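PDB 6PTM: uncharacterized protein from Bacteroides ovatus CL02T12C04, which probably hydrolyses carrageenan chains from their ends, as an exo-acting glycoside hydrolase of family GH42. Local coordinates for residues T176-P179 with E183-E186; E186-L191 with W507-R512; T284-M289 with V465-E470. One frame throughout, in Å; residues are numbered along the deposited sequence.

From the N terminus, interaction 1 comes first: T176-P179, just after strand 168-175, meets the short helix at E183-E186, closing a loop of only three intervening residues. E186 then begins interaction 2, in which the approach to strand 192-197 meets W507-R512, the loop following strand 503-506, across more than 300 residues. Interaction 3 lies within that long excursion and joins T284-M289 to V465-E470; interactions 1 and 3 follow in series. The strands concerned belong to what is, as in other GH42 enzymes, probably a (beta/alpha)8 barrel. Interactions 1 and 2, their centres about 3 Å apart, tie loops of its first and last strands, while interaction 3 packs two non-adjacent strands inside it.

Interaction 1: T176-P179 with E183-E186; sequences TWKP and EYIE
K178 crosses Y184 obliquely and ends on that residue's main-chain carbonyl, joining the loop after the first strand of the probable (beta/alpha)8 barrel to the short helix 182-185. Its CB points toward the helix, and chi1 of -174°, with CG opposite the backbone N, carries the chain outward to it. CG comes 4.0 Å from CD2 of Y184, approaching the ring obliquely, and CD rests 3.8 Å from CB of Y184. A bend at chi3 (70°) then turns the last atoms toward the helix, where CE is 3.5 Å from Y184 O and NZ makes a 3.0 Å hydrogen bond to that same O. The nitrogen sits above the carbonyl plane, 50° out of it, instead of on a lone pair. Lysine suits this place because its four methylenes can pack on an aromatic side chain while its tip reaches main-chain oxygens.

P179 adds a second apolar surface: its CD is 3.8 Å from CD2 of Y184, and its CG lies in the plane of the tyrosine ring at the edge. The proline carbonyl O is also at this edge, 3.5 Å from CD2 of Y184. Proline's compact ring offers CB, CG and CD to the tyrosine, and its restricted phi suits the extended backbone of the loop.

Beyond the two segments, the ring of Y184 meets that of W509 and its hydroxyl is hydrogen-bonded to Y84 OH. The ammonium of K178 also binds the carbonyls of H188 and G189 and forms a salt bridge with D174. A buried positive charge is thus surrounded by one carboxylate and three main-chain oxygens, which would probably stabilise its protonated form and gather the strand end, the short helix and the following loop around a single nitrogen.

Interaction 2: E186-L191 with W507-R512; sequences EYHGNL and WYWCRR
Before reaching H188, whose imidazole receives the edge of the W509 indole, the chain runs through two residues turned to helix 69-90: E186 forms a salt bridge with R76, and Y187 sends its hydroxyl to E72. H188 carries the contact itself. With chi1 at -65°, its CG is set beside the backbone N, and the ring is presented to the benzene end of the tryptophan. CH2 of W509 stands 4.1 Å above the imidazole plane, displaced toward the rim, while CZ3 of W509 is 4.1 Å from H188 CD2. The planes are 70° apart and the centroids of the imidazole and the six-membered ring 5.6 Å apart, an offset edge-to-face pair. V537 of helix 534-549 touches both side chains.

At G189 a positive phi (103°), with its psi, would bring a beta carbon against the carbonyl O of H188, so glycine suits this point of the loop. N190 follows, its OD1 paired with R180, and L191 gives its backbone N to D174 and its side chain to F467 as the chain nears strand 192-197.

On the other segment, a cis peptide joins W507 to Y508, as is common after the last barrel strand in related glycosidases. Farther on, R512 NE donates to C510 O at 3.3 Å, and R512 NH2 also reaches W177 O.

Histidine and tryptophan suit this buried junction: the imidazole offers a flat pi face and the indole a hydrocarbon edge, and each has a ring nitrogen bonded elsewhere. With H188 NE2 held by T77 OG1 and W509 NE1 by Y84, the rings meet through dispersion and weak C-H to pi electrostatics, with no hydrogen bond across the segments.

Interaction 3: T284-M289 with V465-E470; sequences TGLGYM and VMFNTE
L286 reaches over the ring of F467, its CD1 standing 4.1 Å above one face near the rim, while its CB is 3.8 Å from CE2 of F467. The other methyl, CD2, lies between V465 and the phenyl rim, meeting CG1 of the valine at 4.0 Å. F467 has its CG anti to the backbone N (chi1 -171°), which extends the ring toward L286. The opposite face of the phenylalanine is occupied by T469, two residues further along the chain, whose CG2 lies 3.5 Å above the ring centre. That same methyl is 4.3 Å from CG of M289, a looser contact that continues the packing.

V465, F467 and T469 all point toward the 284-289 segment, while M466 points away and touches strand 421-423. Strands 288-292 and 466-471 are not neighbours in the barrel wall, so these side chains meet in its interior, where F226 and H392 also pack on F467. L286 arrives there on a type I turn closed by a 2.8 Å bond from G287 N to T284 O; G287 has the positive phi that glycine readily accepts. N468 OD1 accepts from E470 N at 3.2 Å in an Asx turn, as the strand turns its corner, and E470 forms a salt bridge with K394 and a hydrogen bond with H472.

Across the interface itself there is no hydrogen bond. L286 O, beside the phenyl ring, is bonded by H392 instead, so the buried carbonyl has a polar partner and cohesion between the two segments rests on van der Waals packing.

Interaction 1: T176-P179 with E183-E186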
loop_
_atom_site.group_PDB
_atom_site.type_symbol
_atom_site.label_atom_id
_atom_site.label_comp_id
_atom_site.label_asym_id
_atom_site.label_seq_id
_atom_site.Cartn_x
_atom_site.Cartn_y
_atom_site.Cartn_z
ATOM N N THR A 176 9.794 11.279 -1.143
ATOM C CA THR A 176 10.068 11.690 0.250
ATOM C C THR A 176 11.296 12.638 0.297
ATOM O O THR A 176 12.328 12.326 -0.328
ATOM C CB THR A 176 10.216 10.437 1.125
ATOM O OG1 THR A 176 9.099 9.579 0.842
ATOM C CG2 THR A 176 10.278 10.803 2.598
ATOM N N TRP A 177 11.131 13.799 0.943
ATOM C CA TRP A 177 12.196 14.791 1.282
ATOM C C TRP A 177 12.773 15.465 0.041
ATOM O O TRP A 177 13.798 16.129 0.209
ATOM C CB TRP A 177 13.350 14.149 2.070
ATOM C CG TRP A 177 12.977 13.632 3.421
ATOM C CD1 TRP A 177 11.893 13.985 4.178
ATOM C CD2 TRP A 177 13.703 12.645 4.175
ATOM N NE1 TRP A 177 11.902 13.277 5.356
ATOM C CE2 TRP A 177 13.000 12.453 5.385
ATOM C CE3 TRP A 177 14.886 11.929 3.960
ATOM C CZ2 TRP A 177 13.430 11.551 6.357
ATOM C CZ3 TRP A 177 15.306 11.033 4.923
ATOM C CH2 TRP A 177 14.582 10.841 6.099
ATOM N N LYS A 178 12.198 15.273 -1.150
ATOM C CA LYS A 178 12.677 15.932 -2.395
ATOM C C LYS A 178 12.655 17.443 -2.195
ATOM O O LYS A 178 11.634 18.024 -1.814
ATOM C CB LYS A 178 11.802 15.611 -3.608
ATOM C CG LYS A 178 12.329 16.132 -4.945
ATOM C CD LYS A 178 11.329 15.938 -6.049
ATOM C CE LYS A 178 10.132 16.862 -5.877
ATOM N NZ LYS A 178 9.070 16.546 -6.856
ATOM N N PRO A 179 13.768 18.149 -2.476
ATOM C CA PRO A 179 13.752 19.614 -2.376
ATOM C C PRO A 179 12.668 20.187 -3.295
ATOM O O PRO A 179 12.549 19.745 -4.431
ATOM C CB PRO A 179 15.166 20.022 -2.809
ATOM C CG PRO A 179 15.994 18.790 -2.469
ATOM C CD PRO A 179 15.097 17.615 -2.820
ATOM N N GLU A 183 13.262 23.059 -10.538
ATOM C CA GLU A 183 13.971 22.014 -11.340
ATOM C C GLU A 183 13.361 20.626 -11.041
ATOM O O GLU A 183 13.287 19.815 -11.982
ATOM C CB GLU A 183 15.497 22.051 -11.107
ATOM C CG GLU A 183 16.319 21.378 -12.227
ATOM C CD GLU A 183 17.800 21.017 -11.999
ATOM O OE1 GLU A 183 18.303 21.172 -10.840
ATOM O OE2 GLU A 183 18.485 20.566 -12.998
ATOM N N TYR A 184 12.893 20.382 -9.807
ATOM C CA TYR A 184 12.443 19.054 -9.302
ATOM C C TYR A 184 10.904 18.922 -9.325
ATOM O O TYR A 184 10.428 17.791 -9.238
ATOM C CB TYR A 184 13.003 18.806 -7.897
ATOM C CG TYR A 184 14.513 18.719 -7.765
ATOM C CD1 TYR A 184 15.364 18.722 -8.860
ATOM C CD2 TYR A 184 15.105 18.620 -6.514
ATOM C CE1 TYR A 184 16.749 18.664 -8.714
ATOM C CE2 TYR A 184 16.480 18.560 -6.345
ATOM C CZ TYR A 184 17.314 18.593 -7.452
ATOM O OH TYR A 184 18.667 18.516 -7.298
ATOM N N ILE A 185 10.135 20.014 -9.433
ATOM C CA ILE A 185 8.644 19.951 -9.355
ATOM C C ILE A 185 8.026 20.072 -10.756
ATOM O O ILE A 185 6.810 19.855 -10.858
ATOM C CB ILE A 185 8.063 20.988 -8.362
ATOM C CG1 ILE A 185 8.324 22.422 -8.826
ATOM C CG2 ILE A 185 8.567 20.726 -6.951
ATOM C CD1 ILE A 185 7.646 23.484 -7.993
ATOM N N GLU A 186 8.804 20.425 -11.791
ATOM C CA GLU A 186 8.298 20.496 -13.188
ATOM C C GLU A 186 7.889 19.100 -13.664
ATOM O O GLU A 186 6.776 18.973 -14.193
ATOM C CB GLU A 186 9.323 21.096 -14.131
ATOM C CG GLU A 186 9.279 22.594 -14.070
ATOM C CD GLU A 186 10.304 23.314 -14.924
ATOM O OE1 GLU A 186 11.197 22.645 -15.486
ATOM O OE2 GLU A 186 10.172 24.546 -15.033
#

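Interaction 2: E186-L191 with W507-R512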
loop_
_atom_site.group_PDB
_atom_site.type_symbol
_atom_site.label_atom_id
_atom_site.label_comp_id
_atom_site.label_asym_id
_atom_site.label_seq_id
_atom_site.Cartn_x
_atom_site.Cartn_y
_atom_site.Cartn_z
ATOM N N GLU A 186 8.804 20.425 -11.791
ATOM C CA GLU A 186 8.298 20.496 -13.188
ATOM C C GLU A 186 7.889 19.100 -13.664
ATOM O O GLU A 186 6.776 18.973 -14.193
ATOM C CB GLU A 186 9.323 21.096 -14.131
ATOM C CG GLU A 186 9.279 22.594 -14.070
ATOM C CD GLU A 186 10.304 23.314 -14.924
ATOM O OE1 GLU A 186 11.197 22.645 -15.486
ATOM O OE2 GLU A 186 10.172 24.546 -15.033
ATOM N N TYR A 187 8.716 18.084 -13.435
ATOM C CA TYR A 187 8.425 16.724 -13.966
ATOM C C TYR A 187 8.304 15.655 -12.877
ATOM O O TYR A 187 7.745 14.593 -13.204
ATOM C CB TYR A 187 9.481 16.349 -15.000
ATOM C CG TYR A 187 9.529 17.328 -16.144
ATOM C CD1 TYR A 187 8.618 17.249 -17.180
ATOM C CD2 TYR A 187 10.459 18.353 -16.184
ATOM C CE1 TYR A 187 8.629 18.149 -18.230
ATOM C CE2 TYR A 187 10.514 19.232 -17.249
ATOM C CZ TYR A 187 9.590 19.139 -18.272
ATOM O OH TYR A 187 9.592 20.001 -19.334
ATOM N N HIS A 188 8.972 15.854 -11.740
ATOM C CA HIS A 188 9.150 14.777 -10.727
ATOM C C HIS A 188 8.166 14.847 -9.559
ATOM O O HIS A 188 8.502 14.347 -8.488
ATOM C CB HIS A 188 10.626 14.683 -10.309
ATOM C CG HIS A 188 11.539 14.259 -11.410
ATOM N ND1 HIS A 188 12.077 15.144 -12.304
ATOM C CD2 HIS A 188 12.009 13.047 -11.761
ATOM C CE1 HIS A 188 12.833 14.495 -13.151
ATOM N NE2 HIS A 188 12.807 13.218 -12.843
ATOM N N GLY A 189 7.020 15.474 -9.778
ATOM C CA GLY A 189 5.922 15.538 -8.808
ATOM C C GLY A 189 5.903 16.893 -8.158
ATOM O O GLY A 189 6.992 17.512 -8.046
ATOM N N ASN A 190 4.722 17.343 -7.748
ATOM C CA ASN A 190 4.539 18.655 -7.064
ATOM C C ASN A 190 3.679 18.469 -5.800
ATOM O O ASN A 190 2.714 19.223 -5.567
ATOM C CB ASN A 190 4.029 19.698 -8.061
ATOM C CG ASN A 190 4.095 21.100 -7.498
ATOM O OD1 ASN A 190 4.844 21.339 -6.567
ATOM N ND2 ASN A 190 3.386 22.022 -8.116
ATOM N N LEU A 191 4.051 17.516 -4.961
ATOM C CA LEU A 191 3.321 17.230 -3.708
ATOM C C LEU A 191 3.696 18.274 -2.659
ATOM O O LEU A 191 4.886 18.399 -2.332
ATOM C CB LEU A 191 3.693 15.835 -3.225
ATOM C CG LEU A 191 2.919 15.360 -2.002
ATOM C CD1 LEU A 191 1.435 15.161 -2.338
ATOM C CD2 LEU A 191 3.540 14.065 -1.501
ATOM N N TRP A 507 9.763 6.460 -1.235
ATOM C CA TRP A 507 11.044 6.488 -0.463
ATOM C C TRP A 507 12.218 6.246 -1.421
ATOM O O TRP A 507 12.288 5.187 -2.035
ATOM C CB TRP A 507 11.017 5.424 0.641
ATOM C CG TRP A 507 12.274 5.325 1.455
ATOM C CD1 TRP A 507 13.323 4.477 1.233
ATOM C CD2 TRP A 507 12.622 6.091 2.632
ATOM N NE1 TRP A 507 14.286 4.655 2.189
ATOM C CE2 TRP A 507 13.893 5.640 3.053
ATOM C CE3 TRP A 507 12.004 7.117 3.367
ATOM C CZ2 TRP A 507 14.519 6.134 4.201
ATOM C CZ3 TRP A 507 12.623 7.604 4.505
ATOM C CH2 TRP A 507 13.870 7.127 4.903
ATOM N N TYR A 508 13.147 7.203 -1.591
ATOM C CA TYR A 508 13.139 8.573 -1.069
ATOM C C TYR A 508 14.166 9.426 -1.835
ATOM O O TYR A 508 15.092 8.897 -2.433
ATOM C CB TYR A 508 13.453 8.693 0.431
ATOM C CG TYR A 508 14.830 8.278 0.916
ATOM C CD1 TYR A 508 15.367 8.843 2.068
ATOM C CD2 TYR A 508 15.562 7.271 0.292
ATOM C CE1 TYR A 508 16.598 8.441 2.575
ATOM C CE2 TYR A 508 16.796 6.871 0.777
ATOM C CZ TYR A 508 17.313 7.443 1.930
ATOM O OH TYR A 508 18.525 7.015 2.410
ATOM N N TRP A 509 13.964 10.737 -1.843
ATOM C CA TRP A 509 14.852 11.682 -2.563
ATOM C C TRP A 509 15.681 12.430 -1.526
ATOM O O TRP A 509 15.351 13.581 -1.182
ATOM C CB TRP A 509 14.050 12.608 -3.460
ATOM C CG TRP A 509 14.850 13.400 -4.454
ATOM C CD1 TRP A 509 15.877 14.274 -4.224
ATOM C CD2 TRP A 509 14.594 13.445 -5.871
ATOM N NE1 TRP A 509 16.284 14.851 -5.403
ATOM C CE2 TRP A 509 15.509 14.373 -6.426
ATOM C CE3 TRP A 509 13.673 12.793 -6.710
ATOM C CZ2 TRP A 509 15.528 14.656 -7.790
ATOM C CZ3 TRP A 509 13.699 13.073 -8.058
ATOM C CH2 TRP A 509 14.611 13.995 -8.583
ATOM N N CYS A 510 16.685 11.734 -1.015
ATOM C CA CYS A 510 17.564 12.230 0.068
ATOM C C CYS A 510 18.661 13.133 -0.518
ATOM O O CYS A 510 19.271 13.849 0.276
ATOM C CB CYS A 510 18.168 11.069 0.844
ATOM S SG CYS A 510 18.797 11.590 2.457
ATOM N N ARG A 511 18.898 13.097 -1.838
ATOM C CA ARG A 511 19.819 14.027 -2.553
ATOM C C ARG A 511 19.416 15.484 -2.314
ATOM O O ARG A 511 18.229 15.825 -2.471
ATOM C CB ARG A 511 19.778 13.767 -4.059
ATOM C CG ARG A 511 20.474 12.485 -4.489
ATOM C CD ARG A 511 21.961 12.713 -4.796
ATOM N NE ARG A 511 22.481 11.581 -5.557
ATOM C CZ ARG A 511 23.749 11.412 -5.925
ATOM N NH1 ARG A 511 24.666 12.303 -5.594
ATOM N NH2 ARG A 511 24.071 10.381 -6.685
ATOM N N ARG A 512 20.385 16.331 -1.986
ATOM C CA ARG A 512 20.184 17.799 -1.931
ATOM C C ARG A 512 20.431 18.326 -3.345
ATOM O O ARG A 512 20.940 17.536 -4.208
ATOM C CB ARG A 512 21.088 18.463 -0.874
ATOM C CG ARG A 512 20.937 17.936 0.550
ATOM C CD ARG A 512 19.525 18.038 1.146
ATOM N NE ARG A 512 18.586 17.003 0.688
ATOM C CZ ARG A 512 17.251 16.986 0.873
ATOM N NH1 ARG A 512 16.651 17.950 1.562
ATOM N NH2 ARG A 512 16.530 15.995 0.348
#

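Interaction 3: T284-M289 with V465-E470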
loop_
_atom_site.group_PDB
_atom_site.type_symbol
_atom_site.label_atom_id
_atom_site.label_comp_id
_atom_site.label_asym_id
_atom_site.label_seq_id
_atom_site.Cartn_x
_atom_site.Cartn_y
_atom_site.Cartn_z
ATOM N N THR A 284 -3.877 20.561 1.811
ATOM C CA THR A 284 -4.534 19.531 2.654
ATOM C C THR A 284 -5.348 18.570 1.788
ATOM O O THR A 284 -5.961 17.677 2.376
ATOM C CB THR A 284 -5.451 20.159 3.714
ATOM O OG1 THR A 284 -6.591 20.778 3.112
ATOM C CG2 THR A 284 -4.707 21.181 4.538
ATOM N N GLY A 285 -5.362 18.725 0.462
ATOM C CA GLY A 285 -6.257 17.925 -0.411
ATOM C C GLY A 285 -6.028 16.411 -0.341
ATOM O O GLY A 285 -7.016 15.643 -0.527
ATOM N N LEU A 286 -4.792 15.965 -0.133
ATOM C CA LEU A 286 -4.501 14.519 0.057
ATOM C C LEU A 286 -4.438 14.207 1.560
ATOM O O LEU A 286 -3.883 13.174 1.940
ATOM C CB LEU A 286 -3.226 14.133 -0.700
ATOM C CG LEU A 286 -3.481 13.635 -2.122
ATOM C CD1 LEU A 286 -2.187 13.545 -2.879
ATOM C CD2 LEU A 286 -4.197 12.280 -2.149
ATOM N N GLY A 287 -5.013 15.086 2.378
ATOM C CA GLY A 287 -5.497 14.724 3.705
ATOM C C GLY A 287 -4.480 14.962 4.800
ATOM O O GLY A 287 -3.407 15.618 4.560
ATOM N N TYR A 288 -4.882 14.519 5.989
ATOM C CA TYR A 288 -4.133 14.609 7.256
ATOM C C TYR A 288 -3.672 13.203 7.641
ATOM O O TYR A 288 -4.494 12.283 7.893
ATOM C CB TYR A 288 -5.009 15.227 8.347
ATOM C CG TYR A 288 -5.461 16.640 8.095
ATOM C CD1 TYR A 288 -6.511 16.904 7.219
ATOM C CD2 TYR A 288 -4.913 17.703 8.798
ATOM C CE1 TYR A 288 -6.958 18.197 7.001
ATOM C CE2 TYR A 288 -5.354 19.005 8.595
ATOM C CZ TYR A 288 -6.381 19.249 7.694
ATOM O OH TYR A 288 -6.869 20.501 7.485
ATOM N N MET A 289 -2.357 13.037 7.677
ATOM C CA MET A 289 -1.704 11.733 7.946
ATOM C C MET A 289 -1.484 11.621 9.454
ATOM O O MET A 289 -0.671 12.403 9.989
ATOM C CB MET A 289 -0.386 11.700 7.174
ATOM C CG MET A 289 0.099 10.313 6.843
ATOM S SD MET A 289 0.796 9.499 8.252
ATOM C CE MET A 289 2.116 10.593 8.781
ATOM N N VAL A 465 -9.706 7.117 -2.585
ATOM C CA VAL A 465 -8.317 7.293 -3.043
ATOM C C VAL A 465 -7.420 6.478 -2.107
ATOM O O VAL A 465 -7.633 6.452 -0.896
ATOM C CB VAL A 465 -7.997 8.788 -3.085
ATOM C CG1 VAL A 465 -6.511 9.130 -3.039
ATOM C CG2 VAL A 465 -8.666 9.399 -4.302
ATOM N N MET A 466 -6.409 5.858 -2.678
ATOM C CA MET A 466 -5.360 5.187 -1.901
ATOM C C MET A 466 -4.039 5.953 -2.049
ATOM O O MET A 466 -3.542 6.141 -3.178
ATOM C CB MET A 466 -5.201 3.728 -2.326
ATOM C CG MET A 466 -4.159 3.017 -1.471
ATOM S SD MET A 466 -3.682 1.406 -2.175
ATOM C CE MET A 466 -5.202 0.502 -1.872
ATOM N N PHE A 467 -3.445 6.314 -0.913
ATOM C CA PHE A 467 -2.234 7.164 -0.843
ATOM C C PHE A 467 -1.150 6.420 -0.073
ATOM O O PHE A 467 -1.288 6.264 1.136
ATOM C CB PHE A 467 -2.570 8.507 -0.193
ATOM C CG PHE A 467 -1.465 9.533 -0.258
ATOM C CD1 PHE A 467 -0.348 9.373 -1.064
ATOM C CD2 PHE A 467 -1.560 10.685 0.499
ATOM C CE1 PHE A 467 0.644 10.341 -1.106
ATOM C CE2 PHE A 467 -0.585 11.664 0.430
ATOM C CZ PHE A 467 0.531 11.476 -0.346
ATOM N N ASN A 468 -0.166 5.892 -0.794
ATOM C CA ASN A 468 1.057 5.298 -0.209
ATOM C C ASN A 468 2.029 6.436 0.103
ATOM O O ASN A 468 2.599 6.982 -0.832
ATOM C CB ASN A 468 1.664 4.231 -1.117
ATOM C CG ASN A 468 2.780 3.486 -0.432
ATOM O OD1 ASN A 468 3.482 4.052 0.426
ATOM N ND2 ASN A 468 2.990 2.243 -0.862
ATOM N N THR A 469 2.138 6.806 1.381
ATOM C CA THR A 469 2.798 8.048 1.868
ATOM C C THR A 469 4.281 7.788 2.106
ATOM O O THR A 469 5.001 8.740 2.397
ATOM C CB THR A 469 2.118 8.582 3.129
ATOM O OG1 THR A 469 1.844 7.507 4.044
ATOM C CG2 THR A 469 0.848 9.313 2.749
ATOM N N GLU A 470 4.716 6.544 1.987
ATOM C CA GLU A 470 6.161 6.235 2.004
ATOM C C GLU A 470 6.378 4.958 1.212
ATOM O O GLU A 470 6.509 3.892 1.836
ATOM C CB GLU A 470 6.653 6.132 3.443
ATOM C CG GLU A 470 8.163 6.071 3.552
ATOM C CD GLU A 470 8.652 5.835 4.972
ATOM O OE1 GLU A 470 8.064 6.440 5.900
ATOM O OE2 GLU A 470 9.552 4.984 5.148
#